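Local coordinates for protein fatty acid amide hydrolase (PDB 6KVR) that probably hydrolyses monocarboxylic acid amides to the free carboxylate and ammonium, as a fungal member of the amidase signature family, at residues A[271-276]-A[489-494]; A[450-455]-A[546-551]; A[330-335]-A[552-557]. All blocks are in the same frame, centred on the assembly; numbering follows the deposited sequence.

Contact 1: residues A[271-276]-A[489-494]; sequences RPTTKR and ILDFPT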
loop_
_atom_site.group_PDB
_atom_site.type_symbol
_atom_site.label_atom_id
_atom_site.label_comp_id
_atom_site.label_asym_id
_atom_site.label_seq_id
_atom_site.Cartn_x
_atom_site.Cartn_y
_atom_site.Cartn_z
ATOM N N ARG A 271 -2.607 12.750 -11.547
ATOM C CA ARG A 271 -1.839 11.707 -10.876
ATOM C C ARG A 271 -2.618 11.221 -9.652
ATOM O O ARG A 271 -2.669 11.918 -8.631
ATOM C CB ARG A 271 -0.466 12.220 -10.447
ATOM C CG ARG A 271 0.396 11.123 -9.836
ATOM C CD ARG A 271 1.511 11.602 -8.916
ATOM N NE ARG A 271 1.030 11.587 -7.552
ATOM C CZ ARG A 271 1.158 10.587 -6.690
ATOM N NH1 ARG A 271 1.912 9.521 -6.950
ATOM N NH2 ARG A 271 0.496 10.648 -5.544
ATOM N N PRO A 272 -3.243 10.056 -9.695
ATOM C CA PRO A 272 -4.009 9.600 -8.529
ATOM C C PRO A 272 -3.108 9.029 -7.437
ATOM O O PRO A 272 -1.917 8.750 -7.647
ATOM C CB PRO A 272 -4.943 8.531 -9.100
ATOM C CG PRO A 272 -4.399 8.179 -10.457
ATOM C CD PRO A 272 -3.386 9.182 -10.869
ATOM N N THR A 273 -3.688 8.913 -6.240
ATOM C CA THR A 273 -3.022 8.201 -5.154
ATOM C C THR A 273 -2.697 6.791 -5.613
ATOM O O THR A 273 -3.467 6.182 -6.366
ATOM C CB THR A 273 -3.915 8.126 -3.900
ATOM O OG1 THR A 273 -4.622 9.353 -3.707
ATOM C CG2 THR A 273 -3.056 7.860 -2.651
ATOM N N THR A 274 -1.567 6.256 -5.150
ATOM C CA THR A 274 -1.175 4.921 -5.589
ATOM C C THR A 274 -2.244 3.895 -5.236
ATOM O O THR A 274 -2.999 4.051 -4.268
ATOM C CB THR A 274 0.155 4.486 -4.970
ATOM O OG1 THR A 274 0.071 4.583 -3.542
ATOM C CG2 THR A 274 1.322 5.348 -5.484
ATOM N N LYS A 275 -2.302 2.845 -6.054
ATOM C CA LYS A 275 -3.071 1.625 -5.828
ATOM C C LYS A 275 -4.567 1.799 -6.052
ATOM O O LYS A 275 -5.351 0.984 -5.595
ATOM C CB LYS A 275 -2.797 1.039 -4.440
ATOM C CG LYS A 275 -1.298 0.828 -4.173
ATOM C CD LYS A 275 -0.905 1.280 -2.769
ATOM C CE LYS A 275 -0.756 0.088 -1.789
ATOM N NZ LYS A 275 -0.852 0.449 -0.322
ATOM N N ARG A 276 -4.990 2.828 -6.777
ATOM C CA ARG A 276 -6.369 2.901 -7.227
ATOM C C ARG A 276 -6.517 2.421 -8.669
ATOM O O ARG A 276 -7.438 1.658 -8.979
ATOM C CB ARG A 276 -6.889 4.340 -7.083
ATOM C CG ARG A 276 -6.788 4.903 -5.675
ATOM C CD ARG A 276 -7.687 6.131 -5.463
ATOM N NE ARG A 276 -9.084 5.783 -5.226
ATOM C CZ ARG A 276 -10.008 6.620 -4.763
ATOM N NH1 ARG A 276 -9.706 7.858 -4.411
ATOM N NH2 ARG A 276 -11.273 6.203 -4.664
ATOM N N ILE A 489 6.964 11.247 -3.906
ATOM C CA ILE A 489 7.447 10.648 -2.668
ATOM C C ILE A 489 6.397 10.801 -1.568
ATOM O O ILE A 489 6.233 9.903 -0.746
ATOM C CB ILE A 489 8.832 11.214 -2.261
ATOM C CG1 ILE A 489 9.382 10.434 -1.071
ATOM C CG2 ILE A 489 8.770 12.703 -1.910
ATOM C CD1 ILE A 489 10.777 10.889 -0.610
ATOM N N LEU A 490 5.642 11.904 -1.556
ATOM C CA LEU A 490 4.535 12.021 -0.601
ATOM C C LEU A 490 3.333 11.173 -0.996
ATOM O O LEU A 490 2.519 10.838 -0.126
ATOM C CB LEU A 490 4.092 13.482 -0.458
ATOM C CG LEU A 490 5.137 14.497 0.036
ATOM C CD1 LEU A 490 4.607 15.942 -0.014
ATOM C CD2 LEU A 490 5.630 14.157 1.436
ATOM N N ASP A 491 3.210 10.812 -2.279
ATOM C CA ASP A 491 2.044 10.096 -2.815
ATOM C C ASP A 491 0.732 10.839 -2.534
ATOM O O ASP A 491 -0.254 10.253 -2.075
ATOM C CB ASP A 491 1.957 8.663 -2.291
ATOM C CG ASP A 491 0.935 7.815 -3.068
ATOM O OD1 ASP A 491 0.496 6.756 -2.543
ATOM O OD2 ASP A 491 0.536 8.211 -4.194
ATOM N N PHE A 492 0.712 12.135 -2.836
ATOM C CA PHE A 492 -0.536 12.892 -2.731
ATOM C C PHE A 492 -1.215 12.958 -4.094
ATOM O O PHE A 492 -0.542 13.183 -5.109
ATOM C CB PHE A 492 -0.290 14.329 -2.237
ATOM C CG PHE A 492 0.005 14.453 -0.743
ATOM C CD1 PHE A 492 0.345 13.353 0.023
ATOM C CD2 PHE A 492 -0.073 15.695 -0.115
ATOM C CE1 PHE A 492 0.619 13.472 1.389
ATOM C CE2 PHE A 492 0.185 15.828 1.253
ATOM C CZ PHE A 492 0.535 14.705 2.007
ATOM N N PRO A 493 -2.534 12.781 -4.201
ATOM C CA PRO A 493 -3.179 12.927 -5.513
ATOM C C PRO A 493 -3.069 14.375 -5.984
ATOM O O PRO A 493 -3.314 15.313 -5.215
ATOM C CB PRO A 493 -4.630 12.506 -5.249
ATOM C CG PRO A 493 -4.843 12.782 -3.792
ATOM C CD PRO A 493 -3.507 12.601 -3.109
ATOM N N THR A 494 -2.644 14.552 -7.238
ATOM C CA THR A 494 -2.294 15.869 -7.753
ATOM C C THR A 494 -2.879 16.061 -9.144
ATOM O O THR A 494 -2.588 15.292 -10.071
ATOM C CB THR A 494 -0.771 16.052 -7.778
ATOM O OG1 THR A 494 -0.252 15.863 -6.460
ATOM C CG2 THR A 494 -0.392 17.463 -8.284
#
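Asp491 and Arg271 meet at about a right angle, the carboxylate plane turned 81° from that of the guanidinium, and a single oxygen, OD2, does the bridging. Arg271 leaves its strand with CG anti to the backbone N (chi1 -176°) and bends at chi3, which brings the guanidinium up to the turn at Asp491 and Phe492. There Arg271 NH2 makes a salt bridge to Asp491 OD2 of 2.8 Å, in the guanidinium plane and on the anti lone pair. The same Arg271 NH2 donates to Phe492 O, also at 2.8 Å, but stands above that carbonyl's plane rather than on a lone pair. The syn lone pair of Asp491 OD2 is taken by the backbone N of Thr274 at 3.0 Å, so two good donors grip this one oxygen. Thr274 turns OG1 between its backbone N and carbonyl carbon, and from there the hydroxyl donates to Asp491 OD1 over a very short 2.4 Å, coming from above the carboxylate plane. OD1 also pairs with Arg549, and two arginines beside one buried carboxylate would favour its ionised form. Asp491 itself, at positive phi, is the C-prime residue of the Schellman motif that ends helix 482-490. Beyond it the two segments pair antiparallel: Arg271 N donates to Thr494 O at 2.9 Å and Thr494 N to Arg271 O at 3.0 Å. This hydrogen-bonded pair sits where strands 268-271 and 494-499 lie side by side in the central mixed sheet, with Val295 of strand 295-300 against Arg271 and helix 434-457 packed on Leu490 and Phe492.

Contact 2: residues A[450-455]-A[546-551]; sequences QYNDFM and SGKRYF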
loop_
_atom_site.group_PDB
_atom_site.type_symbol
_atom_site.label_atom_id
_atom_site.label_comp_id
_atom_site.label_asym_id
_atom_site.label_seq_id
_atom_site.Cartn_x
_atom_site.Cartn_y
_atom_site.Cartn_z
ATOM N N GLN A 450 4.708 14.643 8.034
ATOM C CA GLN A 450 4.918 16.074 8.214
ATOM C C GLN A 450 3.926 16.870 7.374
ATOM O O GLN A 450 3.323 17.832 7.860
ATOM C CB GLN A 450 6.363 16.449 7.862
ATOM C CG GLN A 450 6.682 17.917 8.105
ATOM C CD GLN A 450 8.156 18.272 7.892
ATOM O OE1 GLN A 450 8.906 17.547 7.236
ATOM N NE2 GLN A 450 8.573 19.388 8.468
ATOM N N TYR A 451 3.705 16.449 6.126
ATOM C CA TYR A 451 2.834 17.185 5.216
ATOM C C TYR A 451 1.366 16.907 5.494
ATOM O O TYR A 451 0.523 17.800 5.354
ATOM C CB TYR A 451 3.167 16.828 3.757
ATOM C CG TYR A 451 4.268 17.666 3.170
ATOM C CD1 TYR A 451 5.581 17.494 3.579
ATOM C CD2 TYR A 451 3.992 18.647 2.227
ATOM C CE1 TYR A 451 6.587 18.274 3.069
ATOM C CE2 TYR A 451 4.996 19.430 1.699
ATOM C CZ TYR A 451 6.293 19.237 2.126
ATOM O OH TYR A 451 7.312 20.008 1.598
ATOM N N ASN A 452 1.034 15.666 5.841
ATOM C CA ASN A 452 -0.350 15.369 6.177
ATOM C C ASN A 452 -0.748 16.106 7.452
ATOM O O ASN A 452 -1.839 16.679 7.525
ATOM C CB ASN A 452 -0.532 13.853 6.301
ATOM C CG ASN A 452 -1.952 13.439 6.681
ATOM O OD1 ASN A 452 -2.922 13.724 5.969
ATOM N ND2 ASN A 452 -2.067 12.720 7.795
ATOM N N ASP A 453 0.157 16.164 8.436
ATOM C CA ASP A 453 -0.118 16.899 9.665
ATOM C C ASP A 453 -0.294 18.385 9.393
ATOM O O ASP A 453 -1.041 19.062 10.108
ATOM C CB ASP A 453 1.022 16.723 10.661
ATOM C CG ASP A 453 1.055 15.336 11.276
ATOM O OD1 ASP A 453 0.062 14.585 11.147
ATOM O OD2 ASP A 453 2.085 15.003 11.901
ATOM N N PHE A 454 0.421 18.916 8.398
ATOM C CA PHE A 454 0.267 20.322 8.047
ATOM C C PHE A 454 -1.147 20.609 7.563
ATOM O O PHE A 454 -1.793 21.551 8.034
ATOM C CB PHE A 454 1.282 20.729 6.978
ATOM C CG PHE A 454 0.934 22.027 6.281
ATOM C CD1 PHE A 454 1.094 23.245 6.929
ATOM C CD2 PHE A 454 0.437 22.024 4.994
ATOM C CE1 PHE A 454 0.775 24.443 6.304
ATOM C CE2 PHE A 454 0.120 23.222 4.350
ATOM C CZ PHE A 454 0.291 24.437 5.012
HETATM N N MSE A 455 -1.649 19.806 6.627
HETATM C CA MSE A 455 -2.984 20.026 6.098
HETATM C C MSE A 455 -4.129 19.660 7.057
HETATM O O MSE A 455 -5.193 20.277 6.997
HETATM C CB MSE A 455 -3.172 19.274 4.775
HETATM C CG MSE A 455 -2.151 19.663 3.699
HETATM SE SE MSE A 455 -2.278 18.587 2.098
HETATM C CE MSE A 455 -3.985 19.287 1.457
ATOM N N SER A 546 -2.774 19.676 -5.331
ATOM C CA SER A 546 -2.575 18.439 -4.585
ATOM C C SER A 546 -3.501 18.368 -3.371
ATOM O O SER A 546 -3.640 19.346 -2.632
ATOM C CB SER A 546 -1.129 18.321 -4.104
ATOM O OG SER A 546 -0.240 18.551 -5.169
ATOM N N GLY A 547 -4.104 17.196 -3.149
ATOM C CA GLY A 547 -4.919 16.940 -1.986
ATOM C C GLY A 547 -4.310 15.889 -1.073
ATOM O O GLY A 547 -3.268 15.306 -1.359
ATOM N N LYS A 548 -4.985 15.667 0.060
ATOM C CA LYS A 548 -4.555 14.620 0.975
ATOM C C LYS A 548 -4.725 13.241 0.331
ATOM O O LYS A 548 -5.514 13.048 -0.600
ATOM C CB LYS A 548 -5.337 14.692 2.291
ATOM C CG LYS A 548 -4.860 15.780 3.253
ATOM C CD LYS A 548 -5.944 16.161 4.260
ATOM C CE LYS A 548 -7.326 16.047 3.631
ATOM N NZ LYS A 548 -8.394 16.650 4.481
ATOM N N ARG A 549 -3.975 12.268 0.855
ATOM C CA ARG A 549 -3.921 10.937 0.252
ATOM C C ARG A 549 -5.296 10.285 0.226
ATOM O O ARG A 549 -6.001 10.256 1.242
ATOM C CB ARG A 549 -2.941 10.046 1.027
ATOM C CG ARG A 549 -1.495 10.464 0.902
ATOM C CD ARG A 549 -0.586 9.407 1.510
ATOM N NE ARG A 549 -0.338 8.306 0.589
ATOM C CZ ARG A 549 -0.206 7.040 0.964
ATOM N NH1 ARG A 549 -0.305 6.680 2.237
ATOM N NH2 ARG A 549 0.044 6.111 0.044
ATOM N N TYR A 550 -5.662 9.758 -0.942
ATOM C CA TYR A 550 -6.919 9.057 -1.217
ATOM C C TYR A 550 -8.127 9.982 -1.229
ATOM O O TYR A 550 -9.266 9.510 -1.219
ATOM C CB TYR A 550 -7.133 7.880 -0.256
ATOM C CG TYR A 550 -6.077 6.847 -0.519
ATOM C CD1 TYR A 550 -6.147 6.037 -1.650
ATOM C CD2 TYR A 550 -4.962 6.741 0.305
ATOM C CE1 TYR A 550 -5.161 5.116 -1.929
ATOM C CE2 TYR A 550 -3.962 5.824 0.033
ATOM C CZ TYR A 550 -4.065 5.019 -1.083
ATOM O OH TYR A 550 -3.062 4.115 -1.352
ATOM N N PHE A 551 -7.904 11.291 -1.281
ATOM C CA PHE A 551 -8.984 12.254 -1.490
ATOM C C PHE A 551 -8.998 12.771 -2.924
ATOM O O PHE A 551 -9.272 13.950 -3.167
ATOM C CB PHE A 551 -8.868 13.399 -0.488
ATOM C CG PHE A 551 -9.267 13.016 0.924
ATOM C CD1 PHE A 551 -8.448 12.192 1.697
ATOM C CD2 PHE A 551 -10.465 13.470 1.477
ATOM C CE1 PHE A 551 -8.809 11.834 3.000
ATOM C CE2 PHE A 551 -10.829 13.118 2.788
ATOM C CZ PHE A 551 -10.000 12.298 3.549
HETATM O O HOH W 1 -2.326 13.244 3.172
HETATM O O HOH W 2 -8.029 19.328 5.633
#
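The turn that leads from strand 540-546 of the central sheet into helix 552-565 rests here against the side of helix 434-457. It is a type II beta turn from Lys548 to Phe551, closed by Phe551 N donating to Lys548 O at 3.0 Å, and Phe551 then takes the N-cap position of the helix that follows. The direct contact is van der Waals and rests mainly on two long side chains. Met455, present as selenomethionine, starts with CG beside its own backbone N, runs out extended at chi2 and bends at chi3 (70°); Lys548 slides past it in the opposite direction. Met455 SE lies 4.0 Å from Lys548 CG, while its methyl CE reaches the backbone at the strand's end, 4.1 Å from Ser546 O. One helical turn earlier Asn452, its CG anti to the backbone N (chi1 179°), crosses Lys548 at about a right angle and brings OD1 to 3.9 Å from Lys548 CG. The polar atoms of the two segments are joined through water instead. One water donates to Asn452 OD1 at 2.9 Å and accepts from Arg549 N at 3.0 Å, serving the first amide inside the turn. A second links the helix backbone to the lysine tip, accepting from Lys548 NZ at 2.9 Å and donating to Met455 O. The ND2 of Asn452 binds Trp320 O of the second subunit, whose Ser324 O receives Arg549 NH1, so the dimer interface runs along this edge. The backbone of Ser546 is hydrogen-bonded to Ile463 of strand 462-466, and its side chain packs on Trp487 of helix 482-490.

Contact 3: residues A[330-335]-A[552-557]; sequences PWRDVS and DEEVLA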
loop_
_atom_site.group_PDB
_atom_site.type_symbol
_atom_site.label_atom_id
_atom_site.label_comp_id
_atom_site.label_asym_id
_atom_site.label_seq_id
_atom_site.Cartn_x
_atom_site.Cartn_y
_atom_site.Cartn_z
ATOM N N PRO A 330 -14.196 2.559 -3.158
ATOM C CA PRO A 330 -15.109 3.130 -4.157
ATOM C C PRO A 330 -14.744 4.562 -4.498
ATOM O O PRO A 330 -14.258 5.317 -3.655
ATOM C CB PRO A 330 -16.476 3.068 -3.463
ATOM C CG PRO A 330 -16.319 1.977 -2.407
ATOM C CD PRO A 330 -14.891 2.045 -1.966
ATOM N N TRP A 331 -14.989 4.933 -5.756
ATOM C CA TRP A 331 -14.899 6.328 -6.171
ATOM C C TRP A 331 -16.146 7.040 -5.651
ATOM O O TRP A 331 -17.255 6.801 -6.141
ATOM C CB TRP A 331 -14.777 6.422 -7.690
ATOM C CG TRP A 331 -14.655 7.825 -8.197
ATOM C CD1 TRP A 331 -15.658 8.602 -8.706
ATOM C CD2 TRP A 331 -13.462 8.631 -8.234
ATOM N NE1 TRP A 331 -15.163 9.835 -9.060
ATOM C CE2 TRP A 331 -13.822 9.881 -8.776
ATOM C CE3 TRP A 331 -12.131 8.421 -7.849
ATOM C CZ2 TRP A 331 -12.897 10.915 -8.954
ATOM C CZ3 TRP A 331 -11.211 9.451 -8.021
ATOM C CH2 TRP A 331 -11.601 10.682 -8.571
ATOM N N ARG A 332 -15.967 7.896 -4.643
ATOM C CA ARG A 332 -17.086 8.526 -3.958
ATOM C C ARG A 332 -17.716 9.640 -4.797
ATOM O O ARG A 332 -17.066 10.278 -5.628
ATOM C CB ARG A 332 -16.640 9.092 -2.610
ATOM C CG ARG A 332 -16.467 8.023 -1.525
ATOM C CD ARG A 332 -15.732 8.576 -0.327
ATOM N NE ARG A 332 -14.401 9.063 -0.671
ATOM C CZ ARG A 332 -14.073 10.347 -0.742
ATOM N NH1 ARG A 332 -14.975 11.298 -0.573
ATOM N NH2 ARG A 332 -12.807 10.682 -0.989
ATOM N N ASP A 333 -18.997 9.879 -4.545
ATOM C CA ASP A 333 -19.742 10.943 -5.197
ATOM C C ASP A 333 -19.611 12.205 -4.354
ATOM O O ASP A 333 -20.013 12.222 -3.188
ATOM C CB ASP A 333 -21.203 10.542 -5.364
ATOM C CG ASP A 333 -21.762 10.965 -6.700
ATOM O OD1 ASP A 333 -21.643 12.157 -7.062
ATOM O OD2 ASP A 333 -22.290 10.081 -7.407
ATOM N N VAL A 334 -19.025 13.245 -4.936
ATOM C CA VAL A 334 -18.644 14.451 -4.214
ATOM C C VAL A 334 -19.171 15.654 -4.982
ATOM O O VAL A 334 -19.072 15.701 -6.214
ATOM C CB VAL A 334 -17.109 14.525 -4.044
ATOM C CG1 VAL A 334 -16.650 15.954 -3.813
ATOM C CG2 VAL A 334 -16.650 13.604 -2.912
ATOM N N SER A 335 -19.744 16.622 -4.268
ATOM C CA SER A 335 -20.290 17.799 -4.940
ATOM C C SER A 335 -19.187 18.808 -5.223
ATOM O O SER A 335 -18.175 18.864 -4.522
ATOM C CB SER A 335 -21.386 18.462 -4.103
ATOM O OG SER A 335 -21.074 18.414 -2.716
ATOM N N ASP A 552 -8.677 11.888 -3.885
ATOM C CA ASP A 552 -8.689 12.224 -5.311
ATOM C C ASP A 552 -10.006 12.859 -5.748
ATOM O O ASP A 552 -10.024 13.742 -6.618
ATOM C CB ASP A 552 -8.453 10.964 -6.154
ATOM C CG ASP A 552 -7.294 10.119 -5.654
ATOM O OD1 ASP A 552 -7.303 9.651 -4.492
ATOM O OD2 ASP A 552 -6.374 9.909 -6.451
ATOM N N GLU A 553 -11.119 12.366 -5.206
ATOM C CA GLU A 553 -12.430 12.848 -5.625
ATOM C C GLU A 553 -12.576 14.334 -5.333
ATOM O O GLU A 553 -13.014 15.105 -6.192
ATOM C CB GLU A 553 -13.528 12.036 -4.925
ATOM C CG GLU A 553 -13.553 10.559 -5.349
ATOM C CD GLU A 553 -12.768 9.642 -4.390
ATOM O OE1 GLU A 553 -11.735 10.074 -3.815
ATOM O OE2 GLU A 553 -13.197 8.480 -4.200
ATOM N N GLU A 554 -12.159 14.759 -4.139
ATOM C CA GLU A 554 -12.194 16.178 -3.795
ATOM C C GLU A 554 -11.257 16.996 -4.679
ATOM O O GLU A 554 -11.565 18.150 -5.008
ATOM C CB GLU A 554 -11.822 16.376 -2.321
ATOM C CG GLU A 554 -12.941 16.064 -1.335
ATOM C CD GLU A 554 -13.048 14.572 -1.031
ATOM O OE1 GLU A 554 -13.922 14.173 -0.219
ATOM O OE2 GLU A 554 -12.247 13.794 -1.612
ATOM N N VAL A 555 -10.108 16.424 -5.061
ATOM C CA VAL A 555 -9.173 17.147 -5.918
ATOM C C VAL A 555 -9.852 17.525 -7.223
ATOM O O VAL A 555 -9.821 18.686 -7.642
ATOM C CB VAL A 555 -7.900 16.321 -6.177
ATOM C CG1 VAL A 555 -7.071 16.989 -7.271
ATOM C CG2 VAL A 555 -7.066 16.149 -4.888
ATOM N N LEU A 556 -10.495 16.548 -7.876
ATOM C CA LEU A 556 -11.151 16.810 -9.155
ATOM C C LEU A 556 -12.343 17.743 -8.987
ATOM O O LEU A 556 -12.597 18.592 -9.850
ATOM C CB LEU A 556 -11.591 15.497 -9.802
ATOM C CG LEU A 556 -10.425 14.624 -10.284
ATOM C CD1 LEU A 556 -10.865 13.463 -11.191
ATOM C CD2 LEU A 556 -9.393 15.486 -10.977
ATOM N N ALA A 557 -13.096 17.586 -7.894
ATOM C CA ALA A 557 -14.258 18.441 -7.673
ATOM C C ALA A 557 -13.835 19.896 -7.540
ATOM O O ALA A 557 -14.435 20.789 -8.152
ATOM C CB ALA A 557 -15.022 17.982 -6.426
#
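A salt-bridge network of Arg332, Glu553 and Glu554 ties the loop between helix 303-317 and strand 343-346 to the first turn of helix 552-565, away from the predicted catalytic residues. Arg332 bends at chi3 and holds Glu554 end-on: NH1 donates to OE1 at 3.1 Å and NH2 to OE2 at 3.2 Å, both on syn lone pairs and close to the guanidinium plane. The two flat groups are turned 30° from each other. Glu553 comes instead over a face of the guanidinium, its OE1 in a salt bridge with Arg332 NH2 at 3.1 Å. The other oxygen, Glu553 OE2, takes the backbone N of Arg332 on the anti lone pair at 2.9 Å, and also pairs with Arg276. Two arginines and an amide around this buried carboxylate would help to keep it charged.

Apolar contacts flank the network. Ala557 CB receives Val334 CG1 at 3.7 Å, while Val334 CG2 crosses the stem of Glu553 at about a right angle, near its CB. Elsewhere Trp331 CH2 touches Leu556 CD1. The indole, with CG anti to the backbone N, is wedged between helices 552-565 and 303-317, and its NE1 is hydrogen-bonded to Glu307 of the latter.

The remaining interaction is CH-pi. Because Glu553 bends at chi2 (95°), its carboxylate turns back toward the loop backbone while its CG methylene sits over the centre of the tryptophan's six-membered ring: Glu553 CG is 3.3 Å from the centroid of that Trp331 ring, only 7° off the ring normal.

In the fold
The three contacts lie on one side of the chain's centre, around the turn that carries strand 540-546 into helix 552-565. Contacts 1 and 2, with centres 11 Å apart, share the carboxylate of Asp491, whose OD1 forms a salt bridge with Arg549 NH2 at 2.7 Å; Pro493 O and Gly547 N, 2.9 Å apart, probably add a backbone bond. Contact 3 joins contact 1 through Asp552 OD1, 3.0 Å from Arg276 NH1 in a salt bridge and probably hydrogen-bonded to Thr273 OG1. Contact 1 is nearest the predicted active site: the Arg271 side chain is about 9 Å from that of Ser257, the probable acyl-ester nucleophile. Contact 3 lies away from it.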